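Local coordinates for protein riboflavin kinase, putative (Trypanosoma brucei, PDB 3BNW) that probably phosphorylates riboflavin with ATP to give FMN, as other riboflavin kinases do, at residues P81-I86 with G122-M127; Y102-F107 with Q145-M150. All blocks are in the same frame, centred on the assembly; numbering follows the deposited sequence.

Interaction 1. Residues P81-I86 with G122-M127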
loop_
_atom_site.group_PDB
_atom_site.type_symbol
_atom_site.label_atom_id
_atom_site.label_comp_id
_atom_site.label_asym_id
_atom_site.label_seq_id
_atom_site.Cartn_x
_atom_site.Cartn_y
_atom_site.Cartn_z
ATOM N N PRO A 81 1.027 8.181 4.559
ATOM C CA PRO A 81 0.378 6.966 5.065
ATOM C C PRO A 81 -0.455 6.280 3.972
ATOM O O PRO A 81 -0.948 6.943 3.058
ATOM C CB PRO A 81 -0.538 7.484 6.188
ATOM C CG PRO A 81 -0.053 8.849 6.514
ATOM C CD PRO A 81 0.562 9.391 5.262
ATOM N N PHE A 82 -0.595 4.965 4.057
ATOM C CA PHE A 82 -1.418 4.237 3.103
ATOM C C PHE A 82 -1.945 2.961 3.733
ATOM O O PHE A 82 -1.332 2.414 4.649
ATOM C CB PHE A 82 -0.624 3.895 1.833
ATOM C CG PHE A 82 0.176 2.634 1.947
ATOM C CD1 PHE A 82 1.476 2.664 2.425
ATOM C CD2 PHE A 82 -0.378 1.411 1.604
ATOM C CE1 PHE A 82 2.208 1.495 2.551
ATOM C CE2 PHE A 82 0.348 0.243 1.728
ATOM C CZ PHE A 82 1.641 0.284 2.202
ATOM N N ALA A 83 -3.101 2.516 3.245
ATOM C CA ALA A 83 -3.593 1.166 3.483
ATOM C C ALA A 83 -3.652 0.484 2.125
ATOM O O ALA A 83 -3.610 1.160 1.091
ATOM C CB ALA A 83 -4.954 1.199 4.130
ATOM N N ALA A 84 -3.741 -0.839 2.109
ATOM C CA ALA A 84 -3.742 -1.576 0.844
ATOM C C ALA A 84 -4.338 -2.954 1.005
ATOM O O ALA A 84 -4.171 -3.586 2.049
ATOM C CB ALA A 84 -2.317 -1.692 0.296
ATOM N N SER A 85 -5.012 -3.424 -0.041
ATOM C CA SER A 85 -5.559 -4.778 -0.060
ATOM C C SER A 85 -4.681 -5.678 -0.919
ATOM O O SER A 85 -4.343 -5.322 -2.049
ATOM C CB SER A 85 -6.984 -4.774 -0.610
ATOM O OG SER A 85 -7.821 -3.930 0.159
ATOM N N ILE A 86 -4.311 -6.838 -0.371
ATOM C CA ILE A 86 -3.566 -7.860 -1.108
ATOM C C ILE A 86 -4.431 -9.112 -1.250
ATOM O O ILE A 86 -4.679 -9.815 -0.265
ATOM C CB ILE A 86 -2.231 -8.228 -0.404
ATOM C CG1 ILE A 86 -1.273 -7.034 -0.401
ATOM C CG2 ILE A 86 -1.557 -9.417 -1.092
ATOM C CD1 ILE A 86 -1.458 -6.095 0.763
ATOM N N GLY A 122 2.415 -3.297 8.731
ATOM C CA GLY A 122 1.517 -4.164 9.490
ATOM C C GLY A 122 0.179 -4.436 8.837
ATOM O O GLY A 122 -0.158 -3.862 7.792
ATOM N N GLU A 123 -0.599 -5.288 9.501
ATOM C CA GLU A 123 -1.897 -5.728 9.004
ATOM C C GLU A 123 -3.053 -5.198 9.851
ATOM O O GLU A 123 -2.963 -5.142 11.078
ATOM C CB GLU A 123 -1.937 -7.251 8.956
ATOM C CG GLU A 123 -1.775 -7.946 10.303
ATOM C CD GLU A 123 -1.433 -9.402 10.150
ATOM O OE1 GLU A 123 -1.502 -9.901 9.010
ATOM O OE2 GLU A 123 -1.084 -10.050 11.162
ATOM N N ILE A 124 -4.139 -4.819 9.182
ATOM C CA ILE A 124 -5.317 -4.261 9.847
ATOM C C ILE A 124 -6.347 -5.358 10.117
ATOM O O ILE A 124 -6.807 -5.535 11.248
ATOM C CB ILE A 124 -5.966 -3.148 8.992
ATOM C CG1 ILE A 124 -4.941 -2.043 8.689
ATOM C CG2 ILE A 124 -7.197 -2.586 9.694
ATOM C CD1 ILE A 124 -5.502 -0.827 7.971
ATOM N N ARG A 125 -6.682 -6.103 9.068
ATOM C CA ARG A 125 -7.725 -7.117 9.119
ATOM C C ARG A 125 -7.658 -7.935 7.834
ATOM O O ARG A 125 -6.904 -7.595 6.920
ATOM C CB ARG A 125 -9.087 -6.435 9.197
ATOM C CG ARG A 125 -9.343 -5.527 8.002
ATOM C CD ARG A 125 -10.481 -4.586 8.203
ATOM N NE ARG A 125 -10.682 -3.745 7.019
ATOM C CZ ARG A 125 -11.332 -4.132 5.920
ATOM N NH1 ARG A 125 -11.811 -5.364 5.815
ATOM N NH2 ARG A 125 -11.484 -3.293 4.902
ATOM N N SER A 126 -8.465 -8.991 7.758
ATOM C CA SER A 126 -8.706 -9.677 6.490
ATOM C C SER A 126 -9.638 -8.831 5.630
ATOM O O SER A 126 -10.380 -7.995 6.141
ATOM C CB SER A 126 -9.322 -11.058 6.703
ATOM O OG SER A 126 -10.575 -10.957 7.339
ATOM N N MET A 127 -9.594 -9.058 4.323
ATOM C CA MET A 127 -10.409 -8.304 3.381
ATOM C C MET A 127 -11.899 -8.483 3.638
ATOM O O MET A 127 -12.672 -7.537 3.484
ATOM C CB MET A 127 -10.062 -8.693 1.943
ATOM C CG MET A 127 -8.742 -8.084 1.473
ATOM S SD MET A 127 -8.232 -8.609 -0.170
ATOM C CE MET A 127 -9.756 -8.470 -1.090
#
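Met127 brings its thioether against the far end of strand segment 81-86, while Ile124 and Ala83 meet by their methyl groups further back. Met127 SD lies 4.1 Å from Ser85 CB and 3.8 Å from Ile86 O, so the sulfur reaches both a side chain and the backbone of the neighbouring segment. The Met127 chain is straight through chi2 (176°) and bends only at chi3, which leaves SD rather than CE as the atom nearest Ser85 and Ile86. Ser85 presents its CB to the sulfur; its OG is instead hydrogen-bonded to Tyr102 OH on the adjoining strand 98-103. At the other end, CD1 of Ile124 comes methyl to methyl within 4.4 Å of Ala83 CB, carried there by an extended chi2 of -174°. Over the touching parts, residues 83-86 and 124-127 run about 45° apart; their strands are not partners in the sheet, and strand 58-69 pairs with both. Arg125 NH1 makes a weak bond to Met127 O (3.3 Å), and its NE forms a salt bridge with Asp143. No hydrogen bond joins the two segments, so the contact rests on loose apolar and thioether packing, while Ser85 OG and Arg125 NE find polar partners outside it.

Interaction 2. Residues Y102-F107 with Q145-M150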
loop_
_atom_site.group_PDB
_atom_site.type_symbol
_atom_site.label_atom_id
_atom_site.label_comp_id
_atom_site.label_asym_id
_atom_site.label_seq_id
_atom_site.Cartn_x
_atom_site.Cartn_y
_atom_site.Cartn_z
ATOM N N TYR A 102 -4.263 2.376 -1.174
ATOM C CA TYR A 102 -5.111 3.538 -0.932
ATOM C C TYR A 102 -4.333 4.569 -0.116
ATOM O O TYR A 102 -4.299 4.506 1.115
ATOM C CB TYR A 102 -6.399 3.141 -0.191
ATOM C CG TYR A 102 -6.963 1.788 -0.570
ATOM C CD1 TYR A 102 -7.476 1.556 -1.842
ATOM C CD2 TYR A 102 -7.000 0.750 0.352
ATOM C CE1 TYR A 102 -7.993 0.317 -2.190
ATOM C CE2 TYR A 102 -7.521 -0.488 0.014
ATOM C CZ TYR A 102 -8.012 -0.699 -1.258
ATOM O OH TYR A 102 -8.530 -1.932 -1.588
ATOM N N PHE A 103 -3.707 5.514 -0.809
ATOM C CA PHE A 103 -2.954 6.572 -0.143
ATOM C C PHE A 103 -3.875 7.460 0.681
ATOM O O PHE A 103 -4.879 7.962 0.169
ATOM C CB PHE A 103 -2.186 7.430 -1.160
ATOM C CG PHE A 103 -0.868 6.847 -1.566
ATOM C CD1 PHE A 103 0.241 6.991 -0.746
ATOM C CD2 PHE A 103 -0.733 6.145 -2.756
ATOM C CE1 PHE A 103 1.465 6.446 -1.101
ATOM C CE2 PHE A 103 0.494 5.597 -3.122
ATOM C CZ PHE A 103 1.596 5.752 -2.290
ATOM N N LEU A 104 -3.522 7.659 1.951
ATOM C CA LEU A 104 -4.209 8.626 2.805
ATOM C C LEU A 104 -3.720 10.031 2.454
ATOM O O LEU A 104 -3.118 10.725 3.274
ATOM C CB LEU A 104 -3.977 8.320 4.288
ATOM C CG LEU A 104 -4.744 7.141 4.896
ATOM C CD1 LEU A 104 -4.755 5.916 3.990
ATOM C CD2 LEU A 104 -4.166 6.796 6.261
ATOM N N HIS A 105 -3.990 10.432 1.215
ATOM C CA HIS A 105 -3.585 11.733 0.694
ATOM C C HIS A 105 -4.422 12.100 -0.536
ATOM O O HIS A 105 -4.770 11.234 -1.345
ATOM C CB HIS A 105 -2.100 11.727 0.331
ATOM C CG HIS A 105 -1.627 13.012 -0.273
ATOM N ND1 HIS A 105 -1.483 14.168 0.461
ATOM C CD2 HIS A 105 -1.276 13.325 -1.543
ATOM C CE1 HIS A 105 -1.062 15.139 -0.332
ATOM N NE2 HIS A 105 -0.928 14.653 -1.553
ATOM N N GLU A 106 -4.729 13.386 -0.669
ATOM C CA GLU A 106 -5.560 13.876 -1.766
ATOM C C GLU A 106 -4.655 14.505 -2.816
ATOM O O GLU A 106 -4.209 15.638 -2.661
ATOM C CB GLU A 106 -6.605 14.898 -1.274
ATOM C CG GLU A 106 -7.127 14.663 0.157
ATOM C CD GLU A 106 -6.348 15.461 1.207
ATOM O OE1 GLU A 106 -5.580 14.836 1.979
ATOM O OE2 GLU A 106 -6.496 16.709 1.240
ATOM N N PHE A 107 -4.375 13.750 -3.874
ATOM C CA PHE A 107 -3.540 14.225 -4.972
ATOM C C PHE A 107 -4.299 15.195 -5.873
ATOM O O PHE A 107 -3.725 16.180 -6.362
ATOM C CB PHE A 107 -3.033 13.045 -5.805
ATOM C CG PHE A 107 -2.092 12.136 -5.065
ATOM C CD1 PHE A 107 -0.719 12.376 -5.074
ATOM C CD2 PHE A 107 -2.570 11.036 -4.370
ATOM C CE1 PHE A 107 0.160 11.533 -4.398
ATOM C CE2 PHE A 107 -1.695 10.182 -3.687
ATOM C CZ PHE A 107 -0.328 10.436 -3.703
ATOM N N GLN A 145 -8.168 5.567 10.294
ATOM C CA GLN A 145 -7.782 6.114 11.599
ATOM C C GLN A 145 -6.770 5.216 12.309
ATOM O O GLN A 145 -5.851 5.707 12.964
ATOM C CB GLN A 145 -9.009 6.323 12.498
ATOM C CG GLN A 145 -8.965 7.617 13.311
ATOM C CD GLN A 145 -9.446 8.838 12.514
ATOM O OE1 GLN A 145 -8.821 9.243 11.526
ATOM N NE2 GLN A 145 -10.564 9.422 12.943
ATOM N N PHE A 146 -6.953 3.905 12.181
ATOM C CA PHE A 146 -6.042 2.927 12.761
ATOM C C PHE A 146 -4.649 3.101 12.168
ATOM O O PHE A 146 -3.673 3.272 12.896
ATOM C CB PHE A 146 -6.555 1.510 12.494
ATOM C CG PHE A 146 -5.660 0.426 13.021
ATOM C CD1 PHE A 146 -5.504 0.238 14.390
ATOM C CD2 PHE A 146 -4.985 -0.424 12.152
ATOM C CE1 PHE A 146 -4.683 -0.772 14.883
ATOM C CE2 PHE A 146 -4.163 -1.436 12.640
ATOM C CZ PHE A 146 -4.014 -1.607 14.007
ATOM N N THR A 147 -4.582 3.072 10.840
ATOM C CA THR A 147 -3.343 3.293 10.101
ATOM C C THR A 147 -2.649 4.582 10.534
ATOM O O THR A 147 -1.430 4.622 10.641
ATOM C CB THR A 147 -3.616 3.346 8.577
ATOM O OG1 THR A 147 -4.114 2.075 8.133
ATOM C CG2 THR A 147 -2.346 3.700 7.799
ATOM N N ARG A 148 -3.435 5.624 10.786
ATOM C CA ARG A 148 -2.907 6.898 11.273
ATOM C C ARG A 148 -2.429 6.829 12.722
ATOM O O ARG A 148 -1.390 7.392 13.051
ATOM C CB ARG A 148 -3.951 8.005 11.108
ATOM C CG ARG A 148 -4.119 8.400 9.665
ATOM C CD ARG A 148 -4.939 9.654 9.468
ATOM N NE ARG A 148 -4.634 10.233 8.162
ATOM C CZ ARG A 148 -5.363 11.151 7.537
ATOM N NH1 ARG A 148 -6.479 11.633 8.081
ATOM N NH2 ARG A 148 -4.970 11.590 6.346
ATOM N N ASP A 149 -3.183 6.150 13.584
ATOM C CA ASP A 149 -2.799 6.001 14.991
ATOM C C ASP A 149 -1.532 5.161 15.148
ATOM O O ASP A 149 -0.687 5.457 15.998
ATOM C CB ASP A 149 -3.947 5.391 15.812
ATOM C CG ASP A 149 -5.116 6.358 16.007
ATOM O OD1 ASP A 149 -4.984 7.556 15.667
ATOM O OD2 ASP A 149 -6.172 5.919 16.507
ATOM N N MET A 150 -1.403 4.125 14.322
ATOM C CA MET A 150 -0.233 3.245 14.358
ATOM C C MET A 150 1.026 3.959 13.876
ATOM O O MET A 150 2.090 3.814 14.470
ATOM C CB MET A 150 -0.467 1.994 13.501
ATOM C CG MET A 150 -1.545 1.044 14.024
ATOM S SD MET A 150 -1.288 0.452 15.704
ATOM C CE MET A 150 0.364 -0.211 15.561
#
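Leu104 faces the helical segment 145-150 from a turn just beyond the end of strand 98-103, its CA 8.7 Å from the CA of Arg148. The chain folds at Leu104 into an inverse gamma turn, closed by a weak bond from His105 N to Phe103 O, whereas the opposing segment keeps regular helical bonds such as Asp149 N to Gln145 O. The turn aims the Leu104 side chain at the helix, where one methyl does most of the touching: CD2 lies 3.8 Å from Arg148 CG and 3.9 Å from Thr147 CG2. Thr147 turns CG2 to the leucine, anti to its own backbone N, while OG1 bonds to Asp143 O one helical turn back, which is consistent with that rotamer. Arg148 runs extended from CG to NE, antiparallel to the leucine side chain, and its NE passes 4.0 Å from Leu104 CD2. At the end of the arginine, NH2 comes within 3.7 Å of Leu104 O, which lies at the guanidinium edge near its plane, too far for a firm bond. Glu106 OE1 stands 5.5 Å from Arg148 NH2, too long for a salt bridge, though the opposite charges may attract weakly. Leu104 also packs on Pro81 of strand 75-87. A long helix laid against the turns and strands of a curled antiparallel sheet is consistent with the beta-barrel fold of the riboflavin kinase family.

Interaction 1 is largely buried and joins strand 75-87 to the end of strand 115-126 and the loop after it; interaction 2 lies nearer the surface, between the turn after strand 98-103 and helix 133-151. They share a border: Ala83 O accepts a probable hydrogen bond from Tyr102 N at 2.7 Å, linking the neighbouring strands, and Thr147 of the helix packs on Ile124 and on the backbone of Phe82. The helix thus lies against strand 115-126 as well as the turn. Both contacts lack hydrogen bonds between their own segments, but the first relies on a sulfur and small methyls, whereas the second combines a leucine methyl with the aliphatic part and charged end of a solvent-facing arginine.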